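Local coordinates for sugar ABC transporter (Sugar-binding protein) (Bacillus halodurans, PDB 4YO7), which binds myo-inositol in a cleft between two lobes and probably delivers it, as an extracytoplasmic solute-binding protein, to an ABC transporter, at residues S53-E57 with F58-M62; D175-L178 with G179-A182; E181-I184 with M185-G189; A234-D237 with E238-L241; D262-P265 with A266-E269. One frame throughout, in Å; residues are numbered along the deposited sequence.

Interaction 1: S53-E57 with F58-M62. With INS (1,2,3,4,5,6-hexahydroxy-cyclohexane), chain F.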
loop_
_atom_site.group_PDB
_atom_site.type_symbol
_atom_site.label_atom_id
_atom_site.label_comp_id
_atom_site.label_asym_id
_atom_site.label_seq_id
_atom_site.Cartn_x
_atom_site.Cartn_y
_atom_site.Cartn_z
ATOM N N SER A 53 -8.931 -3.287 5.234
ATOM C CA SER A 53 -9.730 -2.175 4.697
ATOM C C SER A 53 -10.618 -2.587 3.530
ATOM O O SER A 53 -11.765 -2.163 3.463
ATOM C CB SER A 53 -8.833 -0.998 4.263
ATOM O OG SER A 53 -7.978 -1.366 3.208
ATOM N N ASN A 54 -10.072 -3.385 2.622
ATOM C CA ASN A 54 -10.778 -3.864 1.444
ATOM C C ASN A 54 -9.853 -4.811 0.714
ATOM O O ASN A 54 -8.676 -4.907 1.065
ATOM C CB ASN A 54 -11.261 -2.701 0.545
ATOM C CG ASN A 54 -10.163 -2.078 -0.308
ATOM O OD1 ASN A 54 -9.052 -1.762 0.153
ATOM N ND2 ASN A 54 -10.493 -1.861 -1.559
ATOM N N LEU A 55 -10.389 -5.531 -0.268
ATOM C CA LEU A 55 -9.606 -6.496 -1.034
ATOM C C LEU A 55 -9.243 -5.943 -2.408
ATOM O O LEU A 55 -9.673 -6.451 -3.444
ATOM C CB LEU A 55 -10.368 -7.818 -1.137
ATOM C CG LEU A 55 -10.541 -8.479 0.238
ATOM C CD1 LEU A 55 -11.478 -9.673 0.106
ATOM C CD2 LEU A 55 -9.228 -8.921 0.841
ATOM N N ASP A 56 -8.422 -4.904 -2.416
ATOM C CA ASP A 56 -7.970 -4.339 -3.679
ATOM C C ASP A 56 -6.806 -5.168 -4.251
ATOM O O ASP A 56 -6.467 -6.223 -3.697
ATOM C CB ASP A 56 -7.629 -2.847 -3.513
ATOM C CG ASP A 56 -6.502 -2.566 -2.516
ATOM O OD1 ASP A 56 -5.540 -3.347 -2.438
ATOM O OD2 ASP A 56 -6.556 -1.498 -1.836
ATOM N N GLU A 57 -6.247 -4.736 -5.381
ATOM C CA GLU A 57 -5.294 -5.574 -6.109
ATOM C C GLU A 57 -4.135 -6.012 -5.203
ATOM O O GLU A 57 -3.843 -7.196 -5.085
ATOM C CB GLU A 57 -4.761 -4.851 -7.349
ATOM C CG GLU A 57 -3.924 -5.734 -8.299
ATOM C CD GLU A 57 -4.753 -6.628 -9.211
ATOM O OE1 GLU A 57 -5.999 -6.508 -9.231
ATOM O OE2 GLU A 57 -4.145 -7.451 -9.929
ATOM N N PHE A 58 -3.489 -5.066 -4.550
ATOM C CA PHE A 58 -2.360 -5.386 -3.691
ATOM C C PHE A 58 -2.796 -6.076 -2.399
ATOM O O PHE A 58 -2.192 -7.083 -1.978
ATOM C CB PHE A 58 -1.558 -4.122 -3.389
ATOM C CG PHE A 58 -0.454 -4.331 -2.394
ATOM C CD1 PHE A 58 0.796 -4.774 -2.815
ATOM C CD2 PHE A 58 -0.662 -4.129 -1.046
ATOM C CE1 PHE A 58 1.821 -4.978 -1.903
ATOM C CE2 PHE A 58 0.377 -4.344 -0.127
ATOM C CZ PHE A 58 1.607 -4.765 -0.574
ATOM N N LEU A 59 -3.856 -5.576 -1.762
ATOM C CA LEU A 59 -4.216 -6.082 -0.450
ATOM C C LEU A 59 -4.750 -7.509 -0.527
ATOM O O LEU A 59 -4.698 -8.252 0.451
ATOM C CB LEU A 59 -5.212 -5.154 0.239
ATOM C CG LEU A 59 -4.600 -3.872 0.799
ATOM C CD1 LEU A 59 -5.709 -2.999 1.328
ATOM C CD2 LEU A 59 -3.513 -4.118 1.892
ATOM N N THR A 60 -5.226 -7.915 -1.695
ATOM C CA THR A 60 -5.670 -9.293 -1.846
ATOM C C THR A 60 -4.503 -10.246 -1.645
ATOM O O THR A 60 -4.649 -11.291 -1.008
ATOM C CB THR A 60 -6.338 -9.529 -3.212
ATOM O OG1 THR A 60 -7.537 -8.756 -3.262
ATOM C CG2 THR A 60 -6.702 -11.011 -3.407
ATOM N N TYR A 61 -3.332 -9.884 -2.161
ATOM C CA TYR A 61 -2.150 -10.716 -1.956
ATOM C C TYR A 61 -1.781 -10.745 -0.470
ATOM O O TYR A 61 -1.364 -11.776 0.058
ATOM C CB TYR A 61 -0.974 -10.211 -2.781
ATOM C CG TYR A 61 -1.173 -10.347 -4.271
ATOM C CD1 TYR A 61 -0.995 -11.566 -4.906
ATOM C CD2 TYR A 61 -1.550 -9.261 -5.039
ATOM C CE1 TYR A 61 -1.189 -11.692 -6.268
ATOM C CE2 TYR A 61 -1.744 -9.377 -6.396
ATOM C CZ TYR A 61 -1.559 -10.597 -7.007
ATOM O OH TYR A 61 -1.748 -10.733 -8.372
HETATM N N MSE A 62 -1.954 -9.616 0.205
HETATM C CA MSE A 62 -1.600 -9.560 1.622
HETATM C C MSE A 62 -2.538 -10.442 2.425
HETATM O O MSE A 62 -2.096 -11.211 3.271
HETATM C CB MSE A 62 -1.640 -8.131 2.165
HETATM C CG MSE A 62 -0.991 -8.069 3.558
HETATM SE SE MSE A 62 -1.163 -6.274 4.329
HETATM C CE MSE A 62 -2.986 -6.402 5.016
HETATM C C1 INS F . -3.576 0.293 -0.751
HETATM C C2 INS F . -3.379 -0.259 -2.159
HETATM C C3 INS F . -2.072 0.293 -2.726
HETATM C C4 INS F . -0.875 -0.097 -1.850
HETATM C C5 INS F . -1.107 0.424 -0.416
HETATM C C6 INS F . -2.415 -0.125 0.135
HETATM O O1 INS F . -4.801 -0.229 -0.165
HETATM O O2 INS F . -3.299 -1.679 -2.062
HETATM O O3 INS F . -1.936 -0.259 -4.069
HETATM O O4 INS F . 0.316 0.528 -2.350
HETATM O O5 INS F . -0.034 -0.054 0.414
HETATM O O6 INS F . -2.622 0.463 1.479
HETATM O O HOH W 1 -1.504 -8.466 -9.986
#

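Interaction 2: D175-L178 with G179-A182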
loop_
_atom_site.group_PDB
_atom_site.type_symbol
_atom_site.label_atom_id
_atom_site.label_comp_id
_atom_site.label_asym_id
_atom_site.label_seq_id
_atom_site.Cartn_x
_atom_site.Cartn_y
_atom_site.Cartn_z
ATOM N N ASP A 175 -2.052 11.083 -7.481
ATOM C CA ASP A 175 -2.337 10.797 -6.077
ATOM C C ASP A 175 -3.257 9.606 -5.933
ATOM O O ASP A 175 -4.217 9.410 -6.713
ATOM C CB ASP A 175 -3.005 11.995 -5.358
ATOM C CG ASP A 175 -2.033 13.060 -4.894
ATOM O OD1 ASP A 175 -0.945 12.750 -4.329
ATOM O OD2 ASP A 175 -2.402 14.254 -5.042
ATOM N N GLY A 176 -2.980 8.802 -4.921
ATOM C CA GLY A 176 -3.896 7.763 -4.517
ATOM C C GLY A 176 -5.060 8.319 -3.698
ATOM O O GLY A 176 -5.451 9.502 -3.844
ATOM N N GLU A 177 -5.637 7.464 -2.865
ATOM C CA GLU A 177 -6.793 7.852 -2.061
ATOM C C GLU A 177 -6.408 8.972 -1.091
ATOM O O GLU A 177 -5.507 8.842 -0.242
ATOM C CB GLU A 177 -7.377 6.636 -1.321
ATOM C CG GLU A 177 -7.986 5.653 -2.302
ATOM C CD GLU A 177 -8.476 4.358 -1.688
ATOM O OE1 GLU A 177 -9.057 4.373 -0.587
ATOM O OE2 GLU A 177 -8.315 3.321 -2.361
ATOM N N LEU A 178 -7.053 10.114 -1.272
ATOM C CA LEU A 178 -6.608 11.316 -0.610
ATOM C C LEU A 178 -6.742 11.200 0.893
ATOM O O LEU A 178 -7.805 10.840 1.448
ATOM C CB LEU A 178 -7.378 12.555 -1.109
ATOM C CG LEU A 178 -7.047 12.993 -2.540
ATOM C CD1 LEU A 178 -7.951 14.186 -2.931
ATOM C CD2 LEU A 178 -5.592 13.312 -2.794
ATOM N N GLY A 179 -5.631 11.527 1.525
ATOM C CA GLY A 179 -5.510 11.490 2.970
ATOM C C GLY A 179 -4.964 10.183 3.544
ATOM O O GLY A 179 -4.685 10.124 4.749
ATOM N N HIS A 180 -4.853 9.141 2.731
ATOM C CA HIS A 180 -4.098 7.970 3.169
ATOM C C HIS A 180 -2.661 8.424 3.388
ATOM O O HIS A 180 -2.138 9.230 2.619
ATOM C CB HIS A 180 -4.124 6.853 2.137
ATOM C CG HIS A 180 -5.427 6.124 2.044
ATOM N ND1 HIS A 180 -5.519 4.855 1.514
ATOM C CD2 HIS A 180 -6.686 6.480 2.380
ATOM C CE1 HIS A 180 -6.774 4.453 1.541
ATOM N NE2 HIS A 180 -7.507 5.421 2.070
ATOM N N GLU A 181 -1.988 7.885 4.405
ATOM C CA GLU A 181 -0.590 8.248 4.592
ATOM C C GLU A 181 0.246 7.872 3.380
ATOM O O GLU A 181 1.191 8.588 3.026
ATOM C CB GLU A 181 -0.044 7.592 5.862
ATOM C CG GLU A 181 1.371 7.988 6.185
ATOM C CD GLU A 181 2.443 7.114 5.592
ATOM O OE1 GLU A 181 2.114 6.189 4.829
ATOM O OE2 GLU A 181 3.645 7.396 5.874
ATOM N N ALA A 182 -0.110 6.768 2.713
ATOM C CA ALA A 182 0.684 6.333 1.559
ATOM C C ALA A 182 0.564 7.345 0.418
ATOM O O ALA A 182 1.524 7.584 -0.297
ATOM C CB ALA A 182 0.254 4.960 1.087
#

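Interaction 3: E181-I184 with M185-G189. With INS (1,2,3,4,5,6-hexahydroxy-cyclohexane), chain F.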
loop_
_atom_site.group_PDB
_atom_site.type_symbol
_atom_site.label_atom_id
_atom_site.label_comp_id
_atom_site.label_asym_id
_atom_site.label_seq_id
_atom_site.Cartn_x
_atom_site.Cartn_y
_atom_site.Cartn_z
ATOM N N GLU A 181 -1.988 7.885 4.405
ATOM C CA GLU A 181 -0.590 8.248 4.592
ATOM C C GLU A 181 0.246 7.872 3.380
ATOM O O GLU A 181 1.191 8.588 3.026
ATOM C CB GLU A 181 -0.044 7.592 5.862
ATOM C CG GLU A 181 1.371 7.988 6.185
ATOM C CD GLU A 181 2.443 7.114 5.592
ATOM O OE1 GLU A 181 2.114 6.189 4.829
ATOM O OE2 GLU A 181 3.645 7.396 5.874
ATOM N N ALA A 182 -0.110 6.768 2.713
ATOM C CA ALA A 182 0.684 6.333 1.559
ATOM C C ALA A 182 0.564 7.345 0.418
ATOM O O ALA A 182 1.524 7.584 -0.297
ATOM C CB ALA A 182 0.254 4.960 1.087
ATOM N N GLN A 183 -0.601 7.981 0.292
ATOM C CA GLN A 183 -0.797 8.995 -0.726
ATOM C C GLN A 183 0.026 10.212 -0.373
ATOM O O GLN A 183 0.836 10.685 -1.195
ATOM C CB GLN A 183 -2.297 9.349 -0.872
ATOM C CG GLN A 183 -2.583 10.566 -1.781
ATOM C CD GLN A 183 -2.547 11.893 -1.031
ATOM O OE1 GLN A 183 -3.194 12.055 0.011
ATOM N NE2 GLN A 183 -1.799 12.860 -1.572
ATOM N N ILE A 184 -0.158 10.722 0.845
ATOM C CA ILE A 184 0.501 11.934 1.263
ATOM C C ILE A 184 2.006 11.773 1.127
ATOM O O ILE A 184 2.702 12.661 0.605
ATOM C CB ILE A 184 0.132 12.299 2.731
ATOM C CG1 ILE A 184 -1.344 12.676 2.829
ATOM C CG2 ILE A 184 1.052 13.424 3.250
ATOM C CD1 ILE A 184 -1.866 12.665 4.247
HETATM N N MSE A 185 2.510 10.632 1.578
HETATM C CA MSE A 185 3.945 10.502 1.724
HETATM C C MSE A 185 4.636 9.975 0.468
HETATM O O MSE A 185 5.789 10.326 0.219
HETATM C CB MSE A 185 4.276 9.639 2.949
HETATM C CG MSE A 185 3.870 10.324 4.247
HETATM SE SE MSE A 185 4.880 12.002 4.542
HETATM C CE MSE A 185 6.511 11.250 5.223
ATOM N N ARG A 186 3.950 9.201 -0.374
ATOM C CA ARG A 186 4.544 8.850 -1.670
ATOM C C ARG A 186 4.703 10.106 -2.514
ATOM O O ARG A 186 5.767 10.362 -3.089
ATOM C CB ARG A 186 3.714 7.791 -2.397
ATOM C CG ARG A 186 3.922 6.438 -1.804
ATOM C CD ARG A 186 2.952 5.415 -2.351
ATOM N NE ARG A 186 3.154 4.126 -1.709
ATOM C CZ ARG A 186 2.305 3.110 -1.808
ATOM N NH1 ARG A 186 1.196 3.231 -2.526
ATOM N NH2 ARG A 186 2.556 1.982 -1.180
ATOM N N THR A 187 3.661 10.921 -2.558
ATOM C CA THR A 187 3.742 12.170 -3.291
ATOM C C THR A 187 4.758 13.123 -2.699
ATOM O O THR A 187 5.437 13.808 -3.449
ATOM C CB THR A 187 2.356 12.814 -3.369
ATOM O OG1 THR A 187 1.561 11.983 -4.191
ATOM C CG2 THR A 187 2.376 14.222 -4.001
ATOM N N GLU A 188 4.889 13.147 -1.375
ATOM C CA GLU A 188 5.904 13.984 -0.744
ATOM C C GLU A 188 7.312 13.522 -1.157
ATOM O O GLU A 188 8.180 14.356 -1.464
ATOM C CB GLU A 188 5.753 14.000 0.781
ATOM C CG GLU A 188 6.910 14.708 1.505
ATOM C CD GLU A 188 6.973 16.204 1.238
ATOM O OE1 GLU A 188 5.982 16.786 0.721
ATOM O OE2 GLU A 188 8.030 16.803 1.563
ATOM N N GLY A 189 7.527 12.214 -1.219
ATOM C CA GLY A 189 8.810 11.685 -1.652
ATOM C C GLY A 189 9.069 12.066 -3.101
ATOM O O GLY A 189 10.179 12.457 -3.456
HETATM C C1 INS F . -3.576 0.293 -0.751
HETATM C C2 INS F . -3.379 -0.259 -2.159
HETATM C C3 INS F . -2.072 0.293 -2.726
HETATM C C4 INS F . -0.875 -0.097 -1.850
HETATM C C5 INS F . -1.107 0.424 -0.416
HETATM C C6 INS F . -2.415 -0.125 0.135
HETATM O O1 INS F . -4.801 -0.229 -0.165
HETATM O O2 INS F . -3.299 -1.679 -2.062
HETATM O O3 INS F . -1.936 -0.259 -4.069
HETATM O O4 INS F . 0.316 0.528 -2.350
HETATM O O5 INS F . -0.034 -0.054 0.414
HETATM O O6 INS F . -2.622 0.463 1.479
#

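Interaction 4: A234-D237 with E238-L241. With INS (1,2,3,4,5,6-hexahydroxy-cyclohexane), chain F.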
loop_
_atom_site.group_PDB
_atom_site.type_symbol
_atom_site.label_atom_id
_atom_site.label_comp_id
_atom_site.label_asym_id
_atom_site.label_seq_id
_atom_site.Cartn_x
_atom_site.Cartn_y
_atom_site.Cartn_z
ATOM N N ALA A 234 2.744 7.604 -10.543
ATOM C CA ALA A 234 1.534 7.241 -9.806
ATOM C C ALA A 234 1.854 6.645 -8.458
ATOM O O ALA A 234 2.790 5.862 -8.323
ATOM C CB ALA A 234 0.708 6.262 -10.616
ATOM N N ASN A 235 1.057 6.999 -7.457
ATOM C CA ASN A 235 1.215 6.450 -6.123
ATOM C C ASN A 235 1.034 4.910 -6.050
ATOM O O ASN A 235 1.405 4.306 -5.026
ATOM C CB ASN A 235 0.202 7.066 -5.142
ATOM C CG ASN A 235 0.491 8.510 -4.700
ATOM O OD1 ASN A 235 -0.345 9.086 -3.968
ATOM N ND2 ASN A 235 1.615 9.104 -5.099
ATOM N N ASN A 236 0.366 4.280 -7.030
ATOM C CA ASN A 236 0.396 2.822 -7.090
ATOM C C ASN A 236 0.312 2.287 -8.500
ATOM O O ASN A 236 0.074 3.021 -9.462
ATOM C CB ASN A 236 -0.714 2.189 -6.210
ATOM C CG ASN A 236 -2.104 2.165 -6.853
ATOM O OD1 ASN A 236 -2.417 2.907 -7.783
ATOM N ND2 ASN A 236 -2.969 1.301 -6.300
ATOM N N ASP A 237 0.534 0.992 -8.609
ATOM C CA ASP A 237 0.581 0.344 -9.910
ATOM C C ASP A 237 -0.758 0.342 -10.626
ATOM O O ASP A 237 -0.791 0.490 -11.854
ATOM C CB ASP A 237 1.070 -1.114 -9.776
ATOM C CG ASP A 237 2.564 -1.225 -9.531
ATOM O OD1 ASP A 237 3.324 -0.300 -9.919
ATOM O OD2 ASP A 237 2.999 -2.270 -8.980
ATOM N N GLU A 238 -1.859 0.181 -9.894
ATOM C CA GLU A 238 -3.158 0.147 -10.561
ATOM C C GLU A 238 -3.401 1.433 -11.349
ATOM O O GLU A 238 -3.839 1.384 -12.496
ATOM C CB GLU A 238 -4.291 -0.082 -9.563
ATOM C CG GLU A 238 -4.415 -1.520 -9.128
ATOM C CD GLU A 238 -4.723 -2.467 -10.313
ATOM O OE1 GLU A 238 -5.825 -2.364 -10.878
ATOM O OE2 GLU A 238 -3.862 -3.302 -10.685
HETATM N N MSE A 239 -3.107 2.586 -10.755
HETATM C CA MSE A 239 -3.317 3.841 -11.486
HETATM C C MSE A 239 -2.401 3.951 -12.697
HETATM O O MSE A 239 -2.840 4.394 -13.771
HETATM C CB MSE A 239 -3.141 5.048 -10.566
HETATM C CG MSE A 239 -4.272 5.128 -9.563
HETATM SE SE MSE A 239 -4.118 6.679 -8.402
HETATM C CE MSE A 239 -2.370 6.379 -7.614
ATOM N N ALA A 240 -1.149 3.522 -12.535
ATOM C CA ALA A 240 -0.182 3.547 -13.632
ATOM C C ALA A 240 -0.660 2.681 -14.778
ATOM O O ALA A 240 -0.541 3.066 -15.934
ATOM C CB ALA A 240 1.188 3.097 -13.151
ATOM N N LEU A 241 -1.243 1.531 -14.455
ATOM C CA LEU A 241 -1.751 0.619 -15.484
ATOM C C LEU A 241 -2.935 1.238 -16.225
ATOM O O LEU A 241 -3.101 1.060 -17.440
ATOM C CB LEU A 241 -2.147 -0.717 -14.852
ATOM C CG LEU A 241 -0.962 -1.550 -14.345
ATOM C CD1 LEU A 241 -1.444 -2.800 -13.605
ATOM C CD2 LEU A 241 0.018 -1.964 -15.450
HETATM C C1 INS F . -3.576 0.293 -0.751
HETATM C C2 INS F . -3.379 -0.259 -2.159
HETATM C C3 INS F . -2.072 0.293 -2.726
HETATM C C4 INS F . -0.875 -0.097 -1.850
HETATM C C5 INS F . -1.107 0.424 -0.416
HETATM C C6 INS F . -2.415 -0.125 0.135
HETATM O O1 INS F . -4.801 -0.229 -0.165
HETATM O O2 INS F . -3.299 -1.679 -2.062
HETATM O O3 INS F . -1.936 -0.259 -4.069
HETATM O O4 INS F . 0.316 0.528 -2.350
HETATM O O5 INS F . -0.034 -0.054 0.414
HETATM O O6 INS F . -2.622 0.463 1.479
#

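Interaction 5: D262-P265 with A266-E269. With INS (1,2,3,4,5,6-hexahydroxy-cyclohexane), chain F.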
loop_
_atom_site.group_PDB
_atom_site.type_symbol
_atom_site.label_atom_id
_atom_site.label_comp_id
_atom_site.label_asym_id
_atom_site.label_seq_id
_atom_site.Cartn_x
_atom_site.Cartn_y
_atom_site.Cartn_z
ATOM N N ASP A 262 4.283 -0.849 -6.061
ATOM C CA ASP A 262 3.772 -2.100 -5.468
ATOM C C ASP A 262 4.511 -3.302 -6.070
ATOM O O ASP A 262 4.788 -4.265 -5.379
ATOM C CB ASP A 262 2.269 -2.323 -5.670
ATOM C CG ASP A 262 1.386 -1.508 -4.713
ATOM O OD1 ASP A 262 0.202 -1.337 -5.059
ATOM O OD2 ASP A 262 1.859 -1.039 -3.645
ATOM N N ALA A 263 4.785 -3.241 -7.374
ATOM C CA ALA A 263 5.332 -4.366 -8.143
ATOM C C ALA A 263 4.406 -5.578 -8.054
ATOM O O ALA A 263 4.845 -6.711 -7.805
ATOM C CB ALA A 263 6.738 -4.732 -7.679
ATOM N N THR A 264 3.120 -5.337 -8.274
ATOM C CA THR A 264 2.168 -6.437 -8.380
ATOM C C THR A 264 2.472 -7.279 -9.618
ATOM O O THR A 264 3.170 -6.841 -10.534
ATOM C CB THR A 264 0.722 -5.957 -8.504
ATOM O OG1 THR A 264 0.610 -5.137 -9.671
ATOM C CG2 THR A 264 0.281 -5.184 -7.271
ATOM N N PRO A 265 1.940 -8.505 -9.651
ATOM C CA PRO A 265 2.155 -9.279 -10.870
ATOM C C PRO A 265 1.653 -8.587 -12.139
ATOM O O PRO A 265 2.318 -8.691 -13.172
ATOM C CB PRO A 265 1.378 -10.566 -10.584
ATOM C CG PRO A 265 1.556 -10.767 -9.118
ATOM C CD PRO A 265 1.445 -9.350 -8.547
ATOM N N ALA A 266 0.514 -7.900 -12.065
ATOM C CA ALA A 266 0.009 -7.143 -13.205
ATOM C C ALA A 266 1.029 -6.100 -13.649
ATOM O O ALA A 266 1.228 -5.900 -14.829
ATOM C CB ALA A 266 -1.314 -6.472 -12.866
ATOM N N ALA A 267 1.654 -5.420 -12.694
ATOM C CA ALA A 267 2.626 -4.391 -13.010
ATOM C C ALA A 267 3.871 -4.992 -13.644
ATOM O O ALA A 267 4.429 -4.445 -14.592
ATOM C CB ALA A 267 2.996 -3.624 -11.745
ATOM N N LEU A 268 4.317 -6.130 -13.120
ATOM C CA LEU A 268 5.535 -6.738 -13.621
ATOM C C LEU A 268 5.327 -7.216 -15.054
ATOM O O LEU A 268 6.231 -7.112 -15.872
ATOM C CB LEU A 268 5.993 -7.902 -12.722
ATOM C CG LEU A 268 6.386 -7.512 -11.297
ATOM C CD1 LEU A 268 6.627 -8.770 -10.483
ATOM C CD2 LEU A 268 7.618 -6.630 -11.287
ATOM N N GLU A 269 4.120 -7.692 -15.353
ATOM C CA GLU A 269 3.782 -8.090 -16.709
ATOM C C GLU A 269 3.815 -6.876 -17.638
ATOM O O GLU A 269 4.276 -6.964 -18.777
ATOM C CB GLU A 269 2.406 -8.743 -16.760
ATOM C CG GLU A 269 2.048 -9.321 -18.130
ATOM C CD GLU A 269 0.550 -9.479 -18.339
ATOM O OE1 GLU A 269 -0.216 -9.390 -17.355
ATOM O OE2 GLU A 269 0.137 -9.686 -19.500
HETATM C C1 INS F . -3.576 0.293 -0.751
HETATM C C2 INS F . -3.379 -0.259 -2.159
HETATM C C3 INS F . -2.072 0.293 -2.726
HETATM C C4 INS F . -0.875 -0.097 -1.850
HETATM C C5 INS F . -1.107 0.424 -0.416
HETATM C C6 INS F . -2.415 -0.125 0.135
HETATM O O1 INS F . -4.801 -0.229 -0.165
HETATM O O2 INS F . -3.299 -1.679 -2.062
HETATM O O3 INS F . -1.936 -0.259 -4.069
HETATM O O4 INS F . 0.316 0.528 -2.350
HETATM O O5 INS F . -0.034 -0.054 0.414
HETATM O O6 INS F . -2.622 0.463 1.479
#

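Interaction 1: S53-E57 with F58-M62
Asp-56 and Leu-59 meet where the loop after strand 46-52 turns into helix 57-70, and the aspartate side chain does two jobs at once. Its CB carries the carboxylate back over the helix start, with CG lying between the backbone N and the carbonyl carbon (chi1 61°). From there OD1 accepts from Leu-59 N at 2.9 Å, the donor coming nearly in line with the C-O bond, and also takes the hydroxyl INS O2 at 2.8 Å. The other oxygen, OD2, accepts from INS O1 at 2.7 Å, so that the carboxylate spans two neighbouring hydroxyls of the inositol. Asp-56 is thus the N-cap of the helix and lines the inositol pocket. With an asparagine here, one carboxylate oxygen becomes an NH2, and either INS O1, or INS O2 together with Leu-59 N, would probably be left without an acceptor. Beside it, Leu-59 CD1 lies 3.3 Å from INS O1 and 3.4 Å from Ser-53 OG, which is hydrogen-bonded to Asn-108. On the backbone side, Asp-56 O takes two donors from opposite faces of its carbonyl plane: Thr-60 N and, at 2.8 Å, Thr-60 OG1. Further round, a water links Glu-57 OE2 to Tyr-61 OH.

Interaction 2: D175-L178 with G179-A182
Glu-177 and His-180 face each other across a type II beta turn that leads from strand 169-175 into helix 181-195. Asp-175 ends the strand and ties forward to Gln-183 and Thr-187, while Gly-176 is held by Asn-235. Glu-177 O accepts from His-180 N at 3.1 Å, closing the turn, and Glu-177 CB sits over the centre of the imidazole, 3.6 Å from the ring centroid and 8° off the normal: a CH-pi contact. OE1 comes within 3.1 Å of His-180 CE1, with the carboxylate plane turned 54° from the ring. Leu-178 follows at the outer corner, and Gly-179 takes a positive phi of 93°, where a side chain would collide with Leu-178 O. His-180 is the N-cap residue of the helix. OE1 approaches NE2 at a poor angle for a hydrogen bond; the pairing rests on CB against the ring face and on the turn's backbone bond, while the carboxylate close by may favour a protonated imidazole, though Arg-134, also touching His-180, would oppose it.

Interaction 3: E181-I184 with M185-G189
Four successive i to i+4 backbone bonds, Met-185 N to Glu-181 O through Glu-188 N to Ile-184 O, run through this first part of helix 181-195, the crossover helix of the beta-alpha-beta unit formed with strands 169-175 and 200-207. Arg-186 carries it into the inositol pocket. With CG anti to the carbonyl carbon (chi1 -76°) and the chain extended from CG to NE, it runs back along the preceding turn, CB and CG lying close to Ala-182 O. Ala-182 CB then sits 4.0 Å above the guanidinium plane, over its centre. At the edge of the same group, INS O4 accepts from both NH1, at 2.8 Å, and NH2, at 2.9 Å. NH2 also bonds to Tyr-311. A leucine here would probably leave O4 of the inositol without its two N-H donors and Tyr-311 without its mate. Glu-181 folds at chi2 (-90°), setting OE2 3.4 Å from Met-185 CG, while its OE1 bonds to Ser-150. Met-185 rests against helix 150-164. Two donors converging on one oxygen, with a methyl group over the guanidinium, limit how far the arginine can turn, and its positive charge would probably polarise the hydroxyl at O4.

Interaction 4: A234-D237 with E238-L241
Asn-236 and Met-239 cross at about a right angle, the amide of one lying against the bent chain of the other. A chi1 of 80° brings the Asn-236 amide back over the first turn of helix 237-249, and its rotation about CB-CG turns OD1 to the helix and ND2 to the pocket. OD1 accepts from Met-239 N at 3.1 Å; the donor stands above the carbonyl plane. ND2 gives a nearly straight bond, 173° at the hydrogen, to INS O3 at 2.9 Å, with a further bond to Phe-210 O. Both ends of the amide therefore have partners, and these fix its rotation. The selenomethionine chain curls round OD1: Met-239 CG lies 3.4 Å from it, and the bend at chi3 brings CE to 3.6 Å from Asn-235 CB. Behind them, Ala-234 CB packs on Met-239 CB and, at 4.1 Å, on Ala-240 CB, seating the helix start on the end of strand 231-234. The carboxylate of Glu-238 is turned almost perpendicular to the amide, 87° between planes, and forms a salt bridge with Arg-212. Asp-237, whose carboxylate bonds to Thr-279, supplies the carbonyl that accepts from Leu-241 N. This is a classic asparagine N-cap at the C-terminal end of a parallel strand, where alpha/beta binding proteins commonly place ligand-binding residues.

Interaction 5: D262-P265 with A266-E269
Thr-264 and Ala-267 make the first shell of this helix start: Ala-267 N donates to Thr-264 OG1 at 3.2 Å, a capping bond. The hydroxyl can reach it because a chi1 of 59° swings OG1 back toward the helix start, and Ala-267 CB rests 3.5 Å from the same oxygen. Two further backbone bonds carry the turn onward, Leu-268 N to Thr-264 O and Glu-269 N to Pro-265 O. Pro-265, which has no N-H to give, stands at the first position of the helix. Ala-263 adds an apolar touch, its CB lying 4.2 Å from Leu-268 CD2. Just ahead of the cap, Asp-262 turns its carboxylate to the inositol and accepts from two neighbouring hydroxyls: INS O3 meets OD1 at 2.6 Å and INS O4 meets OD2 at 2.6 Å. The short loop that holds it is itself anchored from outside. Asp-237 takes the N-H of Thr-264, Thr-279 that of Ala-263, and backbone bonds join Asp-262 to Val-280 and Gln-282. With both oxygens engaged, the carboxylate is fixed in rotation, and Arg-186 lies near enough for a long, weak ion pair with OD2. Helix 265-272 follows strand 257-259 at the edge of the four-stranded sheet; Ala-266 packs on Leu-241 of helix 237-249, Pro-265 on Tyr-61 of helix 57-70, and Leu-268 on helix 319-323.

How the interactions relate
The contacts follow one another along the chain, interaction 3 beginning where interaction 2 ends, and all but interaction 3 cover loops running into helices. Interaction 1 belongs to the lobe of the six-stranded parallel sheet, the others to the lobe of the four-stranded one. Interactions 2 and 3 share Glu-181 and Ala-182 on helix 181-195, their centres about 7 Å apart; interactions 4 and 5, about 10 Å apart, are tied through Asp-237. Asn-235 links interaction 4 to both 2 and 3. Centres of interactions 1 and 3 are about 19 Å apart, yet both touch the inositol, as do 4 and 5. The ligand is thus gripped from both lobes, consistent with the closed state of periplasmic-type binding proteins.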